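Local coordinates for lysosome-associated membrane glycoprotein 3 (Homo sapiens, PDB 4AKM) that takes part in the unfolded protein response and in lysosome–autophagosome fusion as a lysosomal membrane glycoprotein, here represented by the membrane-proximal part of its luminal domain, at residues A[6-9]-A[14-17]; A[23-28]-A[62-67]; A[83-88]-A[130-135]; A[105-110]-A[122-127]; A[136-141]-A[150-155]. All coordinates share one frame; numbering follows the deposited sequence.

Contact 1 (A[6-9]-A[14-17]); sequences IYQV and RLCI
Val9 and Ile17 form an antiparallel hydrogen-bonded pair, with their CA atoms 4.7 Å apart, but the two short strand segments run at 114° to each other rather than fully antiparallel. The pair is bonded in both directions: Val9 N donates to Ile17 O at 2.7 Å, and Ile17 N returns a bond to Val9 O at 3.1 Å. Cys16 N also donates to Val9 O, at 2.9 Å. Val9 O therefore accepts two donors, which arrive from one face of its carbonyl plane, and Cys16 and Ile17 together stand opposite a single residue. This is a worked case of the classic beta bulge.

The side chains follow this pattern. Val9 and Ile17 lie alongside each other and point the same way, their CB atoms 3.6 Å apart. The valine shares its two branches: CG2 rests against the isoleucine, while CG1, set anti to the backbone N (chi1 -177°), meets Cys16 SG at 4.0 Å. Beside the pair, the Gln8 and Leu15 side chains cross at about a right angle, Gln8 CG lying 3.6 Å from Leu15 CD1.

Strands 5-11 and 14-27 make a beta hairpin, and its inner side lies over strand 57-64 of the other sheet, where Tyr7 touches Leu62, Val9 touches Leu60, and Ile17 touches Ser58. The Cys16–Cys53 disulfide adds a covalent tie to the loop before strand 57-64, while Leu15 packs on Phe144 beyond strand 137-141.

Contact 2 (A[23-28]-A[62-67]); sequences IQLIVQ and LNFQGG
Ile23 and Leu62 meet through the ends of their side chains, with Ile23 CD1 3.7 Å from Leu62 CD1. The second apolar pair is Leu25 and Phe64, where one leucine methyl, Leu25 CD1, comes within 4.1 Å of the far ring atom Phe64 CZ. In both pairs the side chains cross obliquely. The backbones stay well apart, Ile23 CA and Leu62 CA being 10.2 Å from each other, so each partner must reach inward from its own sheet. Phe64 does so with CG lodged between the backbone N and the carbonyl carbon (chi1 48°).

The hydrogen bonds internal to the two segments lie in 62-67, whereas 23-28 bonds to its own sheet neighbours, strands 38-41 and 130-135. Phe64 to Gly67 make a type II beta turn, closed by Gly67 N donating to Phe64 O at 3.1 Å; Phe64 N returns a bond to Gly67 O at 2.9 Å, so the turn's end residues are bonded in both directions. The turn also brings Gly67 O over the centre of the Phe64 ring, 3.5 Å above its plane, while Phe40 meets the ring from strand 38-41.

Apolar, buried and made only of side-chain ends, the contact itself provides no directional bond between the two sheets.

Contact 3 (A[83-88]-A[130-135]); sequences SEVGAY and LQVKTT
Ala87 and Leu130 make the closer of two apolar contacts here, with Ala87 CB 3.8 Å from Leu130 CD2. The leucine CG lies anti to the backbone N (chi1 178°), which carries the Leu130 CD2 branch across to strand 80-90, where it also lies 3.9 Å from Ala87 O. The other pair is valine on valine: Val85 CG1 and Val132 CG1 approach to 4.2 Å. The four residues alternate along their strands, two apart on each, and every one is buried.

No hydrogen bond joins the two segments; the polar partners noted here belong to their own sheets. Gln131 NE2 bonds to Ser123 OG of the neighbouring strand 122-125, and the start of 83-88 carries a classic beta bulge in which Ser83 and Glu84 both face Thr72 of strand 67-75. Leu124 and Leu126 extend the apolar layer around Val85, Ala87 and Val132.

Two antiparallel sheets facing each other through alternate inward residues, close to the centre of the chain, form the interior of the beta-prism fold adopted by this luminal domain.

Contact 4 (A[105-110]-A[122-127]); sequences VVMFQT and QSLQLS
Gln122 lies along the outer end of the Phe108 ring. Gln122 CB sits in the ring plane at the edge, 3.8 Å from Phe108 CZ, while Gln122 CG approaches obliquely, 3.6 Å from Phe108 CE1. The two side chains slide past each other in opposite directions. In the glutamine, CG lies anti to the carbonyl carbon (chi1 -65°), which sets it against the ring.

Ser123 turns its side chain away, its OG being taken up by Gln131 on the adjoining strand 130-135. Its backbone is brushed from the other side: Met107 CE comes within 4.4 Å of Ser123 O, at the end of a fully extended methionine.

The methionine sulfur serves the next residue, Met107 SD lying 4.2 Å from Leu124 CD2. Leu124, from one sheet, thus packs on two neighbouring strands of the other, 97-110 and 80-90. In this beta prism the strand 97-110 turns a corner at Phe108 and passes from one face to another. Backbone angles of 57° and 39° mark the corner, and Thr110 OG1 donates to Phe108 O at 3.0 Å from well above the carbonyl plane. The Phe108 ring itself stacks with Phe116 and packs on Val137 and Leu139.

Past Gln125 the chain leaves strand 122-125. Leu126 points in between the sheets, and Ser127 OG accepts from the backbone N atoms of His129 and Leu130 as the chain turns back into strand 130-135.

Contact 5 (A[136-141]-A[150-155]); sequences DVQLQA and GNVDEC
Gln140 extends straight toward the loop, its CG anti to the backbone N (chi1 -173°) and the chain beyond it unfolded, so that the terminal amide arrives at Gly150. Gln138, two residues earlier, adopts nearly the same shape (chi1 -176°) and places its own amide beside Val152.

The glutamine-to-glycine meeting is polar. Gly150 N donates to Gln140 OE1 with an N-H...O angle of 152°, the donor tilted only modestly from the amide plane. The modelled separation of Gly150 N and Gln140 OE1, 2.5 Å, is shorter than such bonds usually are, and at this resolution the exact length is doubtful. The other end of the same amide is also used: Gln140 NE2 donates to Asp143 O. If both bonds hold, they would fix the amide's rotation and engage both polar atoms of the buried side chain, a neat example of one side chain stitching a strand to the loop that follows it.

The second meeting is looser and apolar on one side. Val152 CG2 lies 4.1 Å from Gln138 NE2, the two side chains crossing at about a right angle, and the glutamine also touches Phe149.

Strand 137-141 is itself flanked by strands 14-27 and 116-118, to which it is bonded antiparallel, and its Val137 and Leu139 pack on Met21 and Ala19 of strand 14-27. The 150-155 segment, with no regular structure, runs back past strand 116-118, to which the Cys155–Cys118 disulfide anchors it near the end of the chain.

How the contacts relate
Contacts 2, 3 and 4 follow one another from the buried interior out to the surface. The centres of contact 2 and contact 3 are 9 Å apart, and those of contact 3 and contact 4 are 8 Å apart. Backbone pairing links them, as between Ile26 N and Gln131 O or Val132 N and Leu124 O, both 2.9 Å and probable hydrogen bonds. Contact 1 touches contact 2, and it meets contact 5 through Ile17 and Ala141. Contact 5 also touches contact 4, where Thr110 CG2 packs 3.3 Å from Asp153 OD2. There is no active site to place. The Asn70-linked sugar lies about 9 Å from the side chains of both Ile17 and Ala87, and an iridium ion about 5 Å from that of Phe108.

Contact 1 (A[6-9]-A[14-17])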
# COMPACT_ATOMS: atom_id res chain seq x y z
N ILE A 6 -9.93 2.10 5.40
CA ILE A 6 -10.67 2.05 4.15
C ILE A 6 -10.38 3.29 3.30
O ILE A 6 -10.82 4.41 3.60
CB ILE A 6 -12.17 1.87 4.38
CG1 ILE A 6 -12.43 0.58 5.16
CG2 ILE A 6 -12.91 1.81 3.05
CD1 ILE A 6 -12.70 0.80 6.63
N TYR A 7 -9.63 3.07 2.23
CA TYR A 7 -9.13 4.14 1.39
C TYR A 7 -9.77 4.05 0.03
O TYR A 7 -10.36 3.02 -0.33
CB TYR A 7 -7.62 4.04 1.27
CG TYR A 7 -6.93 3.96 2.61
CD1 TYR A 7 -7.17 4.92 3.58
CD2 TYR A 7 -6.07 2.92 2.91
CE1 TYR A 7 -6.55 4.84 4.81
CE2 TYR A 7 -5.45 2.84 4.13
CZ TYR A 7 -5.69 3.80 5.08
OH TYR A 7 -5.06 3.72 6.29
N GLN A 8 -9.63 5.11 -0.74
CA GLN A 8 -10.43 5.28 -1.93
C GLN A 8 -9.88 6.41 -2.78
O GLN A 8 -9.53 7.47 -2.27
CB GLN A 8 -11.84 5.62 -1.48
CG GLN A 8 -12.90 5.51 -2.53
CD GLN A 8 -14.21 6.09 -2.04
OE1 GLN A 8 -14.36 7.32 -1.97
NE2 GLN A 8 -15.15 5.22 -1.69
N VAL A 9 -9.79 6.18 -4.09
CA VAL A 9 -9.34 7.20 -5.03
C VAL A 9 -10.42 7.39 -6.10
O VAL A 9 -11.03 6.42 -6.53
CB VAL A 9 -8.00 6.81 -5.69
CG1 VAL A 9 -7.52 7.91 -6.61
CG2 VAL A 9 -6.95 6.50 -4.64
N ARG A 14 -16.33 8.71 -10.51
CA ARG A 14 -16.13 7.28 -10.74
C ARG A 14 -15.03 6.70 -9.85
O ARG A 14 -14.01 7.34 -9.60
CB ARG A 14 -15.81 6.99 -12.21
CG ARG A 14 -17.03 6.98 -13.13
CD ARG A 14 -16.64 6.57 -14.55
NE ARG A 14 -15.58 7.41 -15.09
CZ ARG A 14 -15.02 7.24 -16.29
NH1 ARG A 14 -15.43 6.26 -17.08
NH2 ARG A 14 -14.05 8.05 -16.69
N LEU A 15 -15.25 5.48 -9.36
CA LEU A 15 -14.29 4.82 -8.49
C LEU A 15 -13.04 4.41 -9.26
O LEU A 15 -13.10 3.63 -10.21
CB LEU A 15 -14.93 3.62 -7.80
CG LEU A 15 -14.16 3.00 -6.64
CD1 LEU A 15 -13.65 4.08 -5.71
CD2 LEU A 15 -15.04 2.02 -5.89
N CYS A 16 -11.90 4.93 -8.84
CA CYS A 16 -10.62 4.64 -9.47
C CYS A 16 -9.84 3.56 -8.71
O CYS A 16 -9.27 2.65 -9.31
CB CYS A 16 -9.79 5.93 -9.57
SG CYS A 16 -8.04 5.69 -9.90
N ILE A 17 -9.83 3.68 -7.39
CA ILE A 17 -9.11 2.75 -6.52
C ILE A 17 -9.88 2.58 -5.21
O ILE A 17 -10.28 3.56 -4.59
CB ILE A 17 -7.70 3.28 -6.17
CG1 ILE A 17 -6.76 3.19 -7.38
CG2 ILE A 17 -7.10 2.53 -5.00
CD1 ILE A 17 -5.36 3.69 -7.11

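Contact 2 (A[23-28]-A[62-67])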
# COMPACT_ATOMS: atom_id res chain seq x y z
N ILE A 23 -1.57 -1.22 7.54
CA ILE A 23 -0.20 -1.05 7.09
C ILE A 23 0.72 -0.70 8.26
O ILE A 23 0.36 0.08 9.15
CB ILE A 23 -0.10 -0.00 5.95
CG1 ILE A 23 -0.88 -0.49 4.73
CG2 ILE A 23 1.34 0.25 5.56
CD1 ILE A 23 -1.29 0.60 3.79
N GLN A 24 1.88 -1.33 8.26
CA GLN A 24 2.86 -1.17 9.31
C GLN A 24 4.20 -0.86 8.64
O GLN A 24 4.49 -1.38 7.56
CB GLN A 24 2.95 -2.48 10.13
CG GLN A 24 3.77 -2.38 11.41
CD GLN A 24 3.75 -3.66 12.24
OE1 GLN A 24 4.43 -4.64 11.92
NE2 GLN A 24 2.96 -3.66 13.32
N LEU A 25 4.99 0.01 9.26
CA LEU A 25 6.32 0.29 8.76
C LEU A 25 7.34 -0.17 9.79
O LEU A 25 7.23 0.17 10.96
CB LEU A 25 6.50 1.78 8.45
CG LEU A 25 5.73 2.30 7.22
CD1 LEU A 25 5.88 3.81 7.06
CD2 LEU A 25 6.18 1.57 5.96
N ILE A 26 8.31 -0.96 9.35
CA ILE A 26 9.35 -1.46 10.24
C ILE A 26 10.69 -0.86 9.86
O ILE A 26 11.17 -1.07 8.74
CB ILE A 26 9.47 -3.01 10.18
CG1 ILE A 26 8.24 -3.70 10.79
CG2 ILE A 26 10.73 -3.49 10.88
CD1 ILE A 26 7.10 -3.93 9.82
N VAL A 27 11.30 -0.09 10.77
CA VAL A 27 12.65 0.43 10.53
C VAL A 27 13.71 -0.24 11.40
O VAL A 27 13.51 -0.44 12.60
CB VAL A 27 12.75 1.99 10.59
CG1 VAL A 27 11.41 2.64 10.27
CG2 VAL A 27 13.28 2.47 11.93
N GLN A 28 14.83 -0.59 10.78
CA GLN A 28 15.92 -1.26 11.47
C GLN A 28 16.95 -0.26 11.98
O GLN A 28 17.91 0.06 11.28
CB GLN A 28 16.59 -2.27 10.53
CG GLN A 28 16.88 -3.61 11.17
CD GLN A 28 16.82 -4.75 10.17
OE1 GLN A 28 16.16 -5.76 10.41
NE2 GLN A 28 17.52 -4.59 9.05
N LEU A 62 -1.12 7.59 0.72
CA LEU A 62 -1.63 7.73 2.07
C LEU A 62 -0.67 8.59 2.84
O LEU A 62 0.50 8.26 2.99
CB LEU A 62 -1.71 6.36 2.73
CG LEU A 62 -2.49 5.30 1.94
CD1 LEU A 62 -2.37 3.96 2.62
CD2 LEU A 62 -3.95 5.70 1.80
N ASN A 63 -1.15 9.72 3.34
CA ASN A 63 -0.29 10.62 4.09
C ASN A 63 -0.66 10.67 5.55
O ASN A 63 -1.83 10.58 5.91
CB ASN A 63 -0.31 12.03 3.50
CG ASN A 63 0.98 12.36 2.79
OD1 ASN A 63 1.07 12.28 1.56
ND2 ASN A 63 2.01 12.73 3.57
N PHE A 64 0.35 10.82 6.39
CA PHE A 64 0.14 10.89 7.82
C PHE A 64 1.21 11.77 8.41
O PHE A 64 2.16 12.13 7.73
CB PHE A 64 0.20 9.48 8.44
CG PHE A 64 1.38 8.68 8.01
CD1 PHE A 64 2.62 8.85 8.62
CD2 PHE A 64 1.28 7.77 6.97
CE1 PHE A 64 3.71 8.12 8.21
CE2 PHE A 64 2.36 7.04 6.57
CZ PHE A 64 3.59 7.21 7.19
N GLN A 65 1.04 12.11 9.67
CA GLN A 65 2.07 12.86 10.35
C GLN A 65 3.33 12.03 10.44
O GLN A 65 3.38 11.01 11.13
CB GLN A 65 1.61 13.28 11.75
CG GLN A 65 1.49 14.78 11.91
CD GLN A 65 0.50 15.39 10.93
OE1 GLN A 65 0.87 15.85 9.85
NE2 GLN A 65 -0.78 15.40 11.32
N GLY A 66 4.36 12.45 9.71
CA GLY A 66 5.64 11.78 9.72
C GLY A 66 6.07 11.32 8.35
O GLY A 66 7.25 11.11 8.10
N GLY A 67 5.11 11.16 7.45
CA GLY A 67 5.42 10.72 6.11
C GLY A 67 4.24 10.17 5.34
O GLY A 67 3.12 10.65 5.46

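Contact 3 (A[83-88]-A[130-135])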
# COMPACT_ATOMS: atom_id res chain seq x y z
N SER A 83 2.69 -2.05 -8.87
CA SER A 83 3.95 -2.01 -9.59
C SER A 83 5.04 -1.21 -8.86
O SER A 83 6.22 -1.31 -9.20
CB SER A 83 3.75 -1.45 -11.00
OG SER A 83 3.38 -0.08 -10.95
N GLU A 84 4.65 -0.42 -7.87
CA GLU A 84 5.67 0.32 -7.12
C GLU A 84 5.26 0.60 -5.67
O GLU A 84 4.10 0.85 -5.39
CB GLU A 84 6.03 1.63 -7.84
CG GLU A 84 7.05 2.49 -7.10
CD GLU A 84 7.67 3.55 -7.99
OE1 GLU A 84 8.27 3.17 -9.02
OE2 GLU A 84 7.57 4.75 -7.65
N VAL A 85 6.22 0.54 -4.75
CA VAL A 85 5.90 0.95 -3.37
C VAL A 85 6.94 1.89 -2.79
O VAL A 85 8.12 1.58 -2.75
CB VAL A 85 5.73 -0.24 -2.41
CG1 VAL A 85 5.19 0.27 -1.07
CG2 VAL A 85 4.79 -1.28 -2.99
N GLY A 86 6.48 3.04 -2.32
CA GLY A 86 7.38 3.99 -1.71
C GLY A 86 6.91 4.32 -0.32
O GLY A 86 5.72 4.28 -0.04
N ALA A 87 7.85 4.63 0.57
CA ALA A 87 7.48 5.09 1.89
C ALA A 87 8.47 6.10 2.44
O ALA A 87 9.65 6.14 2.04
CB ALA A 87 7.30 3.94 2.85
N TYR A 88 7.97 6.90 3.36
CA TYR A 88 8.73 7.97 3.97
C TYR A 88 8.24 8.05 5.41
O TYR A 88 7.03 8.11 5.65
CB TYR A 88 8.42 9.26 3.22
CG TYR A 88 9.18 10.51 3.62
CD1 TYR A 88 8.79 11.25 4.73
CD2 TYR A 88 10.23 10.97 2.85
CE1 TYR A 88 9.46 12.41 5.08
CE2 TYR A 88 10.90 12.14 3.19
CZ TYR A 88 10.51 12.85 4.31
OH TYR A 88 11.17 14.01 4.66
N LEU A 130 14.26 -0.05 5.80
CA LEU A 130 12.83 0.23 5.82
C LEU A 130 12.04 -0.88 5.15
O LEU A 130 12.34 -1.31 4.04
CB LEU A 130 12.52 1.59 5.17
CG LEU A 130 11.03 1.94 5.10
CD1 LEU A 130 10.43 2.09 6.49
CD2 LEU A 130 10.80 3.19 4.26
N GLN A 131 11.01 -1.32 5.85
CA GLN A 131 10.19 -2.43 5.41
C GLN A 131 8.73 -2.03 5.58
O GLN A 131 8.39 -1.30 6.51
CB GLN A 131 10.50 -3.64 6.27
CG GLN A 131 9.95 -4.95 5.78
CD GLN A 131 10.36 -6.10 6.66
OE1 GLN A 131 10.80 -5.91 7.80
NE2 GLN A 131 10.23 -7.32 6.14
N VAL A 132 7.87 -2.47 4.68
CA VAL A 132 6.45 -2.26 4.85
C VAL A 132 5.74 -3.61 4.96
O VAL A 132 6.11 -4.58 4.29
CB VAL A 132 5.85 -1.38 3.71
CG1 VAL A 132 6.05 -2.02 2.35
CG2 VAL A 132 4.38 -1.09 3.96
N LYS A 133 4.75 -3.69 5.85
CA LYS A 133 3.91 -4.87 6.00
C LYS A 133 2.43 -4.54 5.87
O LYS A 133 1.94 -3.59 6.47
CB LYS A 133 4.19 -5.59 7.32
CG LYS A 133 5.11 -6.80 7.17
CD LYS A 133 5.89 -7.11 8.44
CE LYS A 133 7.15 -7.91 8.12
NZ LYS A 133 8.07 -8.06 9.29
N THR A 134 1.72 -5.33 5.07
CA THR A 134 0.28 -5.16 4.91
C THR A 134 -0.48 -6.30 5.56
O THR A 134 0.05 -7.40 5.72
CB THR A 134 -0.14 -5.07 3.43
OG1 THR A 134 -0.09 -6.38 2.83
CG2 THR A 134 0.76 -4.12 2.68
N THR A 135 -1.73 -6.04 5.90
CA THR A 135 -2.55 -7.04 6.57
C THR A 135 -4.01 -6.74 6.26
O THR A 135 -4.34 -5.62 5.93
CB THR A 135 -2.31 -6.99 8.09
OG1 THR A 135 -3.09 -8.00 8.74
CG2 THR A 135 -2.72 -5.66 8.65

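Contact 4 (A[105-110]-A[122-127])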
# COMPACT_ATOMS: atom_id res chain seq x y z
N VAL A 105 8.24 -4.15 -9.27
CA VAL A 105 7.70 -5.33 -8.60
C VAL A 105 6.35 -5.74 -9.16
O VAL A 105 5.60 -4.91 -9.66
CB VAL A 105 7.58 -5.10 -7.08
CG1 VAL A 105 8.94 -4.82 -6.47
CG2 VAL A 105 6.62 -3.94 -6.79
N VAL A 106 6.06 -7.03 -9.09
CA VAL A 106 4.74 -7.52 -9.42
C VAL A 106 4.11 -8.05 -8.14
O VAL A 106 4.52 -9.08 -7.60
CB VAL A 106 4.78 -8.60 -10.51
CG1 VAL A 106 3.48 -9.39 -10.53
CG2 VAL A 106 5.05 -7.97 -11.86
N MET A 107 3.11 -7.32 -7.64
CA MET A 107 2.60 -7.56 -6.31
C MET A 107 1.08 -7.50 -6.25
O MET A 107 0.46 -6.56 -6.76
CB MET A 107 3.21 -6.55 -5.33
CG MET A 107 2.96 -6.88 -3.88
SD MET A 107 3.74 -5.72 -2.76
CE MET A 107 3.58 -6.61 -1.21
N PHE A 108 0.50 -8.51 -5.61
CA PHE A 108 -0.95 -8.66 -5.50
C PHE A 108 -1.58 -8.68 -6.88
O PHE A 108 -2.64 -8.09 -7.09
CB PHE A 108 -1.58 -7.53 -4.67
CG PHE A 108 -1.14 -7.48 -3.23
CD1 PHE A 108 -0.18 -8.35 -2.74
CD2 PHE A 108 -1.72 -6.58 -2.37
CE1 PHE A 108 0.21 -8.29 -1.42
CE2 PHE A 108 -1.34 -6.52 -1.04
CZ PHE A 108 -0.37 -7.38 -0.57
N GLN A 109 -0.92 -9.33 -7.83
CA GLN A 109 -1.43 -9.38 -9.20
C GLN A 109 -2.79 -10.08 -9.26
O GLN A 109 -2.95 -11.18 -8.74
CB GLN A 109 -0.43 -10.04 -10.14
CG GLN A 109 -0.78 -9.88 -11.61
CD GLN A 109 0.20 -10.60 -12.53
OE1 GLN A 109 1.03 -11.39 -12.07
NE2 GLN A 109 0.11 -10.32 -13.82
N THR A 110 -3.75 -9.44 -9.91
CA THR A 110 -5.14 -9.90 -9.92
C THR A 110 -5.77 -9.68 -11.29
O THR A 110 -5.55 -8.63 -11.90
CB THR A 110 -5.98 -9.14 -8.88
OG1 THR A 110 -5.35 -9.23 -7.60
CG2 THR A 110 -7.39 -9.70 -8.80
N GLN A 122 1.51 -9.57 4.54
CA GLN A 122 2.43 -9.46 3.41
C GLN A 122 3.53 -8.45 3.72
O GLN A 122 3.32 -7.51 4.48
CB GLN A 122 1.68 -9.07 2.13
CG GLN A 122 0.71 -10.12 1.64
CD GLN A 122 1.36 -11.48 1.39
OE1 GLN A 122 1.43 -12.32 2.29
NE2 GLN A 122 1.84 -11.69 0.17
N SER A 123 4.69 -8.66 3.12
CA SER A 123 5.87 -7.90 3.50
C SER A 123 6.73 -7.53 2.30
O SER A 123 6.81 -8.27 1.32
CB SER A 123 6.72 -8.72 4.48
OG SER A 123 8.07 -8.29 4.45
N LEU A 124 7.38 -6.38 2.40
CA LEU A 124 8.27 -5.92 1.34
C LEU A 124 9.39 -5.06 1.91
O LEU A 124 9.14 -4.10 2.64
CB LEU A 124 7.47 -5.11 0.32
CG LEU A 124 8.21 -4.82 -0.97
CD1 LEU A 124 8.49 -6.13 -1.69
CD2 LEU A 124 7.40 -3.86 -1.84
N GLN A 125 10.64 -5.41 1.59
CA GLN A 125 11.76 -4.54 1.96
C GLN A 125 11.84 -3.40 0.96
O GLN A 125 12.04 -3.62 -0.24
CB GLN A 125 13.08 -5.32 2.00
CG GLN A 125 13.33 -6.06 3.31
CD GLN A 125 14.10 -5.25 4.33
OE1 GLN A 125 14.12 -4.02 4.29
NE2 GLN A 125 14.76 -5.94 5.25
N LEU A 126 11.68 -2.17 1.45
CA LEU A 126 11.71 -0.99 0.58
C LEU A 126 13.13 -0.47 0.40
O LEU A 126 13.58 -0.24 -0.72
CB LEU A 126 10.79 0.10 1.13
CG LEU A 126 9.33 -0.33 1.31
CD1 LEU A 126 8.48 0.84 1.72
CD2 LEU A 126 8.79 -0.99 0.05
N SER A 127 13.82 -0.28 1.53
CA SER A 127 15.24 0.00 1.53
C SER A 127 15.91 -1.09 2.34
O SER A 127 15.32 -2.14 2.58
CB SER A 127 15.53 1.36 2.16
OG SER A 127 15.27 1.33 3.55

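Contact 5 (A[136-141]-A[150-155])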
# COMPACT_ATOMS: atom_id res chain seq x y z
N ASP A 136 -4.88 -7.75 6.34
CA ASP A 136 -6.32 -7.52 6.14
C ASP A 136 -6.65 -6.83 4.82
O ASP A 136 -7.58 -6.03 4.73
CB ASP A 136 -6.90 -6.73 7.31
CG ASP A 136 -7.02 -7.57 8.57
OD1 ASP A 136 -7.65 -8.64 8.50
OD2 ASP A 136 -6.46 -7.16 9.61
N VAL A 137 -5.85 -7.14 3.81
CA VAL A 137 -5.96 -6.48 2.52
C VAL A 137 -7.15 -6.95 1.71
O VAL A 137 -7.33 -8.15 1.48
CB VAL A 137 -4.68 -6.74 1.68
CG1 VAL A 137 -4.82 -6.13 0.29
CG2 VAL A 137 -3.45 -6.20 2.39
N GLN A 138 -7.98 -6.00 1.28
CA GLN A 138 -8.86 -6.21 0.14
C GLN A 138 -8.88 -4.95 -0.70
O GLN A 138 -9.27 -3.89 -0.23
CB GLN A 138 -10.27 -6.57 0.57
CG GLN A 138 -11.17 -6.88 -0.61
CD GLN A 138 -12.35 -7.75 -0.23
OE1 GLN A 138 -12.53 -8.10 0.94
NE2 GLN A 138 -13.16 -8.11 -1.22
N LEU A 139 -8.46 -5.06 -1.95
CA LEU A 139 -8.37 -3.89 -2.81
C LEU A 139 -8.82 -4.18 -4.24
O LEU A 139 -9.05 -5.33 -4.61
CB LEU A 139 -6.94 -3.32 -2.80
CG LEU A 139 -5.75 -4.20 -3.17
CD1 LEU A 139 -5.59 -4.37 -4.67
CD2 LEU A 139 -4.47 -3.64 -2.55
N GLN A 140 -8.94 -3.12 -5.02
CA GLN A 140 -9.32 -3.21 -6.42
C GLN A 140 -8.96 -1.90 -7.10
O GLN A 140 -9.08 -0.82 -6.50
CB GLN A 140 -10.82 -3.49 -6.55
CG GLN A 140 -11.28 -3.78 -7.98
CD GLN A 140 -12.66 -4.40 -8.03
OE1 GLN A 140 -13.13 -4.99 -7.06
NE2 GLN A 140 -13.33 -4.27 -9.18
N ALA A 141 -8.50 -1.98 -8.34
CA ALA A 141 -8.10 -0.80 -9.09
C ALA A 141 -8.56 -0.86 -10.55
O ALA A 141 -8.79 -1.94 -11.10
CB ALA A 141 -6.59 -0.61 -9.02
N GLY A 150 -14.93 -6.78 -6.91
CA GLY A 150 -15.11 -7.72 -8.01
C GLY A 150 -15.21 -9.18 -7.62
O GLY A 150 -15.51 -9.51 -6.46
N ASN A 151 -14.96 -10.06 -8.58
CA ASN A 151 -15.13 -11.50 -8.41
C ASN A 151 -14.15 -12.15 -7.42
O ASN A 151 -14.14 -13.37 -7.28
CB ASN A 151 -15.04 -12.20 -9.77
CG ASN A 151 -15.94 -13.43 -9.87
OD1 ASN A 151 -16.35 -13.99 -8.85
ND2 ASN A 151 -16.24 -13.85 -11.09
N VAL A 152 -13.34 -11.32 -6.75
CA VAL A 152 -12.42 -11.77 -5.69
C VAL A 152 -11.32 -12.75 -6.13
O VAL A 152 -11.43 -13.43 -7.15
CB VAL A 152 -13.20 -12.30 -4.44
CG1 VAL A 152 -13.13 -13.82 -4.34
CG2 VAL A 152 -12.68 -11.65 -3.16
N ASP A 153 -10.24 -12.78 -5.35
CA ASP A 153 -9.11 -13.70 -5.53
C ASP A 153 -8.38 -13.83 -4.20
O ASP A 153 -8.74 -13.19 -3.22
CB ASP A 153 -8.13 -13.18 -6.59
CG ASP A 153 -8.48 -13.62 -8.00
OD1 ASP A 153 -9.07 -14.71 -8.18
OD2 ASP A 153 -8.16 -12.86 -8.95
N GLU A 154 -7.32 -14.64 -4.17
CA GLU A 154 -6.55 -14.84 -2.95
C GLU A 154 -5.05 -15.02 -3.21
O GLU A 154 -4.61 -15.08 -4.36
CB GLU A 154 -7.10 -16.01 -2.14
CG GLU A 154 -8.28 -15.67 -1.24
CD GLU A 154 -7.87 -15.39 0.20
OE1 GLU A 154 -6.65 -15.21 0.45
OE2 GLU A 154 -8.75 -15.36 1.08
N CYS A 155 -4.28 -15.11 -2.13
CA CYS A 155 -2.82 -15.17 -2.21
C CYS A 155 -2.26 -16.48 -1.65
O CYS A 155 -1.58 -17.24 -2.35
CB CYS A 155 -2.22 -13.98 -1.47
SG CYS A 155 -3.09 -13.55 0.08